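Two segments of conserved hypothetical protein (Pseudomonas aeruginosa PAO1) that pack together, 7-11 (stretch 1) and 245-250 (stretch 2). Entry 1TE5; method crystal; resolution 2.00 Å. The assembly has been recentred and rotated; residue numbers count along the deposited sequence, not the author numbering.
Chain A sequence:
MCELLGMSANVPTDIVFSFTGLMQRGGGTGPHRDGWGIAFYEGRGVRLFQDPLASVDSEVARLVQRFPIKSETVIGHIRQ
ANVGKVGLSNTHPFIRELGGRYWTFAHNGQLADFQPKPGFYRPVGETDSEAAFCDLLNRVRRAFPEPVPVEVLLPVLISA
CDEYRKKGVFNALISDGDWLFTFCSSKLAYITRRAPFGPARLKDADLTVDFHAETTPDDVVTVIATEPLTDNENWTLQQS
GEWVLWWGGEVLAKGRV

Stretch 1, residues 7-11: MSANV
Stretch 2 (245-250) LWWGGE

The frame of this contact is a tight hairpin laid against an extended strand. Stretch 1 runs extended from Met 7 to Ala 9 (phi/psi -157/135, -130/123 and -132/165), then turns a corner at Asn 10 (-102/8) and Val 11 (-152/151). In stretch 2 the strand of Leu 245 to Trp 247 (-112/120, -106/159, -177/122) enters a type I' turn from Trp 247 to Glu 250, with Gly 248 at 66/25 and Gly 249 at 76/-2. Both positive phi values favour glycine. Two backbone hydrogen bonds close the turn: Trp 247 N to Glu 250 O, 3.2 Å, and Glu 250 N to Trp 247 O, 3.1 Å. The nearest CA pairs, Ala 9 with Gly 249 at 4.4 Å and Asn 10 with Gly 248 at 4.0 Å, define the register; since one number rises as the other falls, the two chains run in roughly opposite directions here.

One direct hydrogen bond crosses the interface. Ser 8, chi1 176° (t), points toward stretch 2, and its OG accepts from Gly 249 N at 3.2 Å with an N-H...O angle of 157°. Gly 248 N lies 3.5 Å from the same OG, but its angle is poor; it donates instead to water 1 (N to water O 2.8 Å), which in turn donates to Ala 9 O (water O to O 2.8 Å). The water thus links the two backbones. Ala 9 O also receives a CA-H...O contact from Gly 248 CA, 3.5 Å away, with 154° at the hydrogen.

The remaining contacts are packing. Asn 10 (chi1 65°, p; chi2 5°) brings CB to 3.3 Å from Gly 248 O. Trp 246 (chi1 -62°, m; chi2 93°) directs CB toward stretch 1, 3.8 Å from Ser 8 OG, while its indole leads away. At Gly 249 an ideal CB would sit tightly, 3.3 Å from Ser 8 O. The stretches together bury 223 Å².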

# COMPACT_ATOMS: atom_id res chain seq x y z
N MET A 7 0.85 -0.23 17.65
CA MET A 7 1.16 0.95 18.43
C MET A 7 0.11 2.01 18.19
O MET A 7 -0.27 2.29 17.05
CB MET A 7 2.53 1.54 18.08
CG MET A 7 2.82 2.80 18.90
SD MET A 7 3.96 3.98 18.18
CE MET A 7 2.98 4.68 16.89
N SER A 8 -0.33 2.62 19.28
CA SER A 8 -1.30 3.70 19.26
C SER A 8 -0.66 4.78 20.13
O SER A 8 -0.24 4.49 21.25
CB SER A 8 -2.62 3.23 19.86
OG SER A 8 -3.56 4.27 19.93
N ALA A 9 -0.46 5.96 19.56
CA ALA A 9 0.15 7.07 20.29
C ALA A 9 -0.68 8.34 20.11
O ALA A 9 -1.54 8.41 19.22
CB ALA A 9 1.56 7.29 19.79
N ASN A 10 -0.42 9.35 20.95
CA ASN A 10 -1.14 10.61 20.85
C ASN A 10 -0.37 11.74 20.17
O ASN A 10 -0.83 12.88 20.12
CB ASN A 10 -1.74 11.04 22.20
CG ASN A 10 -0.70 11.36 23.24
OD1 ASN A 10 0.50 11.36 22.98
ND2 ASN A 10 -1.16 11.66 24.45
N VAL A 11 0.80 11.39 19.63
CA VAL A 11 1.67 12.30 18.90
C VAL A 11 2.42 11.41 17.92
O VAL A 11 2.54 10.21 18.15
CB VAL A 11 2.73 12.96 19.82
CG1 VAL A 11 2.11 14.05 20.64
CG2 VAL A 11 3.38 11.92 20.72
N LEU A 245 -10.11 -1.16 22.83
CA LEU A 245 -10.13 -0.16 21.77
C LEU A 245 -9.21 0.94 22.23
O LEU A 245 -9.39 1.51 23.32
CB LEU A 245 -11.54 0.38 21.52
CG LEU A 245 -11.65 1.25 20.26
CD1 LEU A 245 -11.21 0.46 19.04
CD2 LEU A 245 -13.08 1.73 20.09
N TRP A 246 -8.18 1.18 21.42
CA TRP A 246 -7.19 2.19 21.69
C TRP A 246 -7.42 3.37 20.78
O TRP A 246 -8.07 3.26 19.74
CB TRP A 246 -5.79 1.64 21.43
CG TRP A 246 -5.44 0.51 22.31
CD1 TRP A 246 -5.60 -0.82 22.05
CD2 TRP A 246 -4.88 0.60 23.62
NE1 TRP A 246 -5.18 -1.56 23.12
CE2 TRP A 246 -4.73 -0.72 24.10
CE3 TRP A 246 -4.49 1.67 24.43
CZ2 TRP A 246 -4.20 -1.00 25.37
CZ3 TRP A 246 -3.96 1.39 25.70
CH2 TRP A 246 -3.83 0.06 26.15
N TRP A 247 -6.88 4.51 21.19
CA TRP A 247 -6.96 5.74 20.43
C TRP A 247 -6.15 6.72 21.26
O TRP A 247 -6.45 6.94 22.44
CB TRP A 247 -8.41 6.21 20.27
CG TRP A 247 -8.59 7.28 19.22
CD1 TRP A 247 -7.60 7.97 18.58
CD2 TRP A 247 -9.82 7.76 18.68
NE1 TRP A 247 -8.14 8.85 17.68
CE2 TRP A 247 -9.50 8.74 17.72
CE3 TRP A 247 -11.17 7.45 18.92
CZ2 TRP A 247 -10.48 9.42 16.98
CZ3 TRP A 247 -12.14 8.12 18.18
CH2 TRP A 247 -11.79 9.09 17.23
N GLY A 248 -5.12 7.30 20.65
CA GLY A 248 -4.27 8.24 21.36
C GLY A 248 -3.48 7.59 22.50
O GLY A 248 -3.06 8.26 23.44
N GLY A 249 -3.25 6.28 22.39
CA GLY A 249 -2.52 5.55 23.41
C GLY A 249 -3.35 5.28 24.65
O GLY A 249 -2.87 4.66 25.60
N GLU A 250 -4.58 5.77 24.66
CA GLU A 250 -5.46 5.57 25.81
C GLU A 250 -6.52 4.53 25.53
O GLU A 250 -6.92 4.33 24.38
CB GLU A 250 -6.15 6.89 26.18
CG GLU A 250 -5.22 7.98 26.72
CD GLU A 250 -4.65 7.67 28.10
OE1 GLU A 250 -4.90 6.57 28.64
OE2 GLU A 250 -3.96 8.55 28.65
O HOH W 1 -3.92 7.37 18.08